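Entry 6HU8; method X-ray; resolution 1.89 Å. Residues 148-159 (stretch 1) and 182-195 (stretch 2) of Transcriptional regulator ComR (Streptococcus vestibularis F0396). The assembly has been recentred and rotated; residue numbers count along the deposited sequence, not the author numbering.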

# COMPACT_ATOMS: atom_id res chain seq x y z
N LEU A 148 -5.08 -9.80 -5.46
CA LEU A 148 -4.12 -9.53 -4.38
C LEU A 148 -4.82 -8.93 -3.14
O LEU A 148 -4.48 -9.27 -2.01
CB LEU A 148 -2.98 -8.62 -4.87
CG LEU A 148 -2.07 -9.35 -5.86
CD1 LEU A 148 -1.11 -8.40 -6.58
CD2 LEU A 148 -1.27 -10.44 -5.15
N PHE A 149 -5.82 -8.07 -3.35
CA PHE A 149 -6.57 -7.53 -2.21
C PHE A 149 -7.40 -8.61 -1.52
O PHE A 149 -7.47 -8.61 -0.29
CB PHE A 149 -7.48 -6.38 -2.63
CG PHE A 149 -8.19 -5.72 -1.47
CD1 PHE A 149 -7.47 -5.26 -0.37
CD2 PHE A 149 -9.57 -5.57 -1.47
CE1 PHE A 149 -8.12 -4.66 0.71
CE2 PHE A 149 -10.23 -4.97 -0.40
CZ PHE A 149 -9.51 -4.51 0.69
N GLU A 150 -8.03 -9.51 -2.28
CA GLU A 150 -8.73 -10.66 -1.67
C GLU A 150 -7.79 -11.45 -0.77
O GLU A 150 -8.19 -11.96 0.27
CB GLU A 150 -9.29 -11.61 -2.73
CG GLU A 150 -10.66 -11.28 -3.25
CD GLU A 150 -11.70 -11.20 -2.15
OE1 GLU A 150 -11.77 -12.10 -1.28
OE2 GLU A 150 -12.44 -10.19 -2.14
N GLN A 151 -6.54 -11.57 -1.19
CA GLN A 151 -5.57 -12.33 -0.42
C GLN A 151 -5.17 -11.54 0.83
O GLN A 151 -4.96 -12.11 1.90
CB GLN A 151 -4.37 -12.70 -1.30
CG GLN A 151 -4.74 -13.84 -2.25
CD GLN A 151 -3.75 -14.07 -3.38
OE1 GLN A 151 -2.93 -13.23 -3.69
NE2 GLN A 151 -3.86 -15.23 -4.02
N VAL A 152 -5.12 -10.22 0.72
CA VAL A 152 -4.71 -9.41 1.87
C VAL A 152 -5.79 -9.49 2.97
O VAL A 152 -5.47 -9.50 4.17
CB VAL A 152 -4.45 -7.93 1.47
CG1 VAL A 152 -4.53 -7.00 2.67
CG2 VAL A 152 -3.11 -7.82 0.77
N LYS A 153 -7.05 -9.58 2.56
CA LYS A 153 -8.17 -9.70 3.49
C LYS A 153 -8.00 -10.85 4.49
O LYS A 153 -8.53 -10.80 5.60
CB LYS A 153 -9.49 -9.89 2.74
CG LYS A 153 -10.00 -8.68 1.97
CD LYS A 153 -11.23 -9.09 1.15
CE LYS A 153 -11.78 -7.95 0.31
NZ LYS A 153 -13.01 -8.33 -0.48
N ARG A 154 -7.27 -11.89 4.10
CA ARG A 154 -7.13 -13.08 4.93
C ARG A 154 -5.87 -13.07 5.79
O ARG A 154 -5.66 -13.99 6.57
CB ARG A 154 -7.12 -14.35 4.05
CG ARG A 154 -8.27 -14.46 3.05
CD ARG A 154 -9.44 -15.29 3.60
NE ARG A 154 -9.01 -16.62 4.02
CZ ARG A 154 -9.07 -17.72 3.28
NH1 ARG A 154 -8.63 -18.87 3.78
NH2 ARG A 154 -9.56 -17.70 2.04
N LYS A 155 -5.04 -12.04 5.64
CA LYS A 155 -3.74 -12.01 6.31
C LYS A 155 -3.85 -11.32 7.66
O LYS A 155 -4.68 -10.44 7.86
CB LYS A 155 -2.69 -11.29 5.45
CG LYS A 155 -2.21 -12.05 4.22
CD LYS A 155 -1.08 -11.29 3.52
CE LYS A 155 -0.91 -11.74 2.07
NZ LYS A 155 0.18 -11.01 1.36
N LYS A 156 -2.99 -11.73 8.59
CA LYS A 156 -2.90 -11.10 9.90
C LYS A 156 -1.69 -10.19 9.97
O LYS A 156 -1.69 -9.17 10.67
CB LYS A 156 -2.85 -12.16 11.01
CG LYS A 156 -4.21 -12.80 11.31
CD LYS A 156 -4.21 -13.56 12.64
CE LYS A 156 -5.57 -14.22 12.91
NZ LYS A 156 -5.83 -15.40 12.03
N LYS A 157 -0.64 -10.54 9.22
CA LYS A 157 0.58 -9.76 9.19
C LYS A 157 0.79 -9.22 7.77
O LYS A 157 0.82 -9.98 6.81
CB LYS A 157 1.77 -10.61 9.64
CG LYS A 157 3.08 -9.85 9.78
CD LYS A 157 4.20 -10.78 10.23
CE LYS A 157 5.48 -10.01 10.54
NZ LYS A 157 6.65 -10.93 10.77
N PHE A 158 0.92 -7.90 7.65
CA PHE A 158 1.03 -7.23 6.35
C PHE A 158 2.47 -6.92 6.00
O PHE A 158 3.21 -6.43 6.85
CB PHE A 158 0.24 -5.90 6.35
CG PHE A 158 -1.25 -6.06 6.52
CD1 PHE A 158 -1.93 -7.10 5.92
CD2 PHE A 158 -1.97 -5.14 7.27
CE1 PHE A 158 -3.30 -7.24 6.08
CE2 PHE A 158 -3.34 -5.26 7.43
CZ PHE A 158 -4.01 -6.32 6.82
N SER A 159 2.86 -7.17 4.75
CA SER A 159 4.14 -6.74 4.22
C SER A 159 4.02 -5.32 3.66
O SER A 159 2.93 -4.76 3.60
CB SER A 159 4.60 -7.67 3.10
OG SER A 159 3.66 -7.65 2.02
N LYS A 182 -18.07 -3.88 6.44
CA LYS A 182 -17.42 -5.05 7.03
C LYS A 182 -15.96 -5.13 6.61
O LYS A 182 -15.07 -5.42 7.43
CB LYS A 182 -18.15 -6.34 6.63
CG LYS A 182 -19.58 -6.44 7.16
CD LYS A 182 -20.32 -7.65 6.57
CE LYS A 182 -21.84 -7.44 6.66
NZ LYS A 182 -22.65 -8.62 6.22
N ILE A 183 -15.72 -4.92 5.31
CA ILE A 183 -14.37 -4.96 4.78
C ILE A 183 -13.52 -3.85 5.40
O ILE A 183 -12.41 -4.12 5.88
CB ILE A 183 -14.35 -4.81 3.25
CG1 ILE A 183 -14.95 -6.05 2.58
CG2 ILE A 183 -12.93 -4.55 2.76
CD1 ILE A 183 -14.91 -5.98 1.08
N PHE A 184 -14.05 -2.63 5.38
CA PHE A 184 -13.32 -1.48 5.92
C PHE A 184 -12.89 -1.73 7.37
O PHE A 184 -11.71 -1.60 7.71
CB PHE A 184 -14.17 -0.21 5.83
CG PHE A 184 -13.48 1.03 6.34
CD1 PHE A 184 -12.54 1.69 5.55
CD2 PHE A 184 -13.76 1.53 7.61
CE1 PHE A 184 -11.89 2.84 6.01
CE2 PHE A 184 -13.12 2.69 8.09
CZ PHE A 184 -12.19 3.34 7.29
N ASP A 185 -13.84 -2.11 8.21
CA ASP A 185 -13.53 -2.32 9.62
C ASP A 185 -12.52 -3.45 9.81
O ASP A 185 -11.66 -3.38 10.69
CB ASP A 185 -14.80 -2.62 10.44
CG ASP A 185 -15.75 -1.43 10.51
OD1 ASP A 185 -15.38 -0.33 10.04
OD2 ASP A 185 -16.86 -1.59 11.05
N ARG A 186 -12.61 -4.50 9.00
CA ARG A 186 -11.65 -5.59 9.11
C ARG A 186 -10.25 -5.10 8.75
O ARG A 186 -9.28 -5.42 9.43
CB ARG A 186 -12.03 -6.76 8.20
CG ARG A 186 -11.08 -7.95 8.32
CD ARG A 186 -10.71 -8.55 6.96
NE ARG A 186 -11.82 -8.51 6.01
CZ ARG A 186 -12.71 -9.49 5.84
NH1 ARG A 186 -13.69 -9.36 4.94
NH2 ARG A 186 -12.62 -10.61 6.55
N ILE A 187 -10.15 -4.34 7.67
CA ILE A 187 -8.84 -3.85 7.23
C ILE A 187 -8.26 -2.88 8.27
O ILE A 187 -7.11 -3.04 8.70
CB ILE A 187 -8.94 -3.17 5.85
CG1 ILE A 187 -9.16 -4.22 4.75
CG2 ILE A 187 -7.68 -2.39 5.54
CD1 ILE A 187 -8.06 -5.25 4.67
N VAL A 188 -9.06 -1.89 8.68
CA VAL A 188 -8.62 -0.92 9.68
C VAL A 188 -8.13 -1.62 10.93
O VAL A 188 -7.05 -1.32 11.43
CB VAL A 188 -9.75 0.08 10.07
CG1 VAL A 188 -9.30 0.97 11.22
CG2 VAL A 188 -10.16 0.92 8.87
N ASP A 189 -8.91 -2.59 11.40
CA ASP A 189 -8.57 -3.28 12.64
C ASP A 189 -7.24 -4.02 12.52
O ASP A 189 -6.45 -4.05 13.47
CB ASP A 189 -9.69 -4.26 13.03
CG ASP A 189 -9.30 -5.15 14.19
OD1 ASP A 189 -9.24 -4.65 15.33
OD2 ASP A 189 -9.03 -6.36 13.96
N ARG A 190 -6.98 -4.60 11.36
CA ARG A 190 -5.75 -5.36 11.18
C ARG A 190 -4.57 -4.41 10.97
O ARG A 190 -3.46 -4.68 11.42
CB ARG A 190 -5.89 -6.33 10.00
CG ARG A 190 -4.81 -7.40 10.00
CD ARG A 190 -4.79 -8.14 11.33
NE ARG A 190 -5.92 -9.07 11.45
CZ ARG A 190 -6.24 -9.72 12.57
NH1 ARG A 190 -5.52 -9.54 13.67
NH2 ARG A 190 -7.28 -10.55 12.58
N VAL A 191 -4.81 -3.29 10.30
CA VAL A 191 -3.78 -2.27 10.15
C VAL A 191 -3.33 -1.76 11.51
O VAL A 191 -2.13 -1.63 11.78
CB VAL A 191 -4.25 -1.08 9.29
CG1 VAL A 191 -3.29 0.11 9.45
CG2 VAL A 191 -4.36 -1.49 7.84
N LEU A 192 -4.30 -1.50 12.38
CA LEU A 192 -4.05 -1.00 13.73
C LEU A 192 -3.25 -1.97 14.61
O LEU A 192 -2.62 -1.54 15.58
CB LEU A 192 -5.37 -0.66 14.41
CG LEU A 192 -6.02 0.63 13.90
CD1 LEU A 192 -7.39 0.86 14.56
CD2 LEU A 192 -5.08 1.81 14.15
N LYS A 193 -3.25 -3.25 14.27
CA LYS A 193 -2.54 -4.25 15.09
C LYS A 193 -1.15 -4.60 14.57
O LYS A 193 -0.46 -5.44 15.15
CB LYS A 193 -3.35 -5.53 15.20
CG LYS A 193 -4.65 -5.42 15.97
CD LYS A 193 -5.40 -6.76 15.92
CE LYS A 193 -6.74 -6.70 16.63
NZ LYS A 193 -7.29 -8.09 16.75
N GLN A 194 -0.72 -3.97 13.47
CA GLN A 194 0.58 -4.29 12.91
C GLN A 194 1.70 -3.87 13.85
O GLN A 194 1.66 -2.77 14.43
CB GLN A 194 0.77 -3.63 11.53
CG GLN A 194 -0.20 -4.14 10.47
CD GLN A 194 -0.16 -5.65 10.33
OE1 GLN A 194 0.86 -6.22 9.96
NE2 GLN A 194 -1.28 -6.31 10.64
N ASN A 195 2.68 -4.74 14.01
CA ASN A 195 3.88 -4.37 14.74
C ASN A 195 4.53 -3.20 14.03
O ASN A 195 4.42 -3.06 12.82
CB ASN A 195 4.85 -5.55 14.85
CG ASN A 195 6.18 -5.14 15.46
OD1 ASN A 195 6.25 -4.68 16.60
ND2 ASN A 195 7.26 -5.29 14.69

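The only hydrogen bonds across this contact come from a side chain reading a backbone. Q194, just past the end of the helix that includes R190, points its CA-to-CB bond toward the other stretch and folds with chi1 and chi2 both m. Its amide then lies along the loop and serves both polarities: NE2 donates to K156 O at 2.9 Å, and F158 N donates to Q194 OE1, also at 2.9 Å, both nearly linear. Q194 NE2 donates a second time, to R190 O at 2.8 Å, which ties the bent side chain back to the backbone of R190. Three hydrogen bonds fit this conformation.

F158, chi1 m, has its CA-to-CB bond toward the other stretch, and its ring meets R190, V191 and Q194. V191 meets the ring edge through its backbone N, 3.8 Å from F158 CE2, while V191 CG2 lies 3.9 Å from that same carbon. R190 contributes methylene rather than charge here: its CG is 3.5 Å from F158 CZ. The t, p, p course of R190 bends the chain so that CD sits 3.3 Å from K156 O and the guanidinium presents a face to K156 CG, 3.9 Å from R190 CZ. R186 repeats the motif one turn earlier, one guanidinium face covered by K153 CB, 4.2 Å from R186 NE. The two arginines thus pack by methylenes and guanidinium faces; no salt bridge crosses the contact.

Around F149 and V152 the packing turns apolar. F149, chi1 t, brings CZ within 4.0 Å of I183 CG2 at the ring edge, and its CE1 within 4.0 Å of I187 CD1. The m, m rotamer of I187 also carries CD1 to 4.4 Å from V152 CG1. K153 extends, m then all t, so that NZ reaches E150 OE2 in a 2.6 Å salt bridge while lying 3.4 Å from I183 CD1.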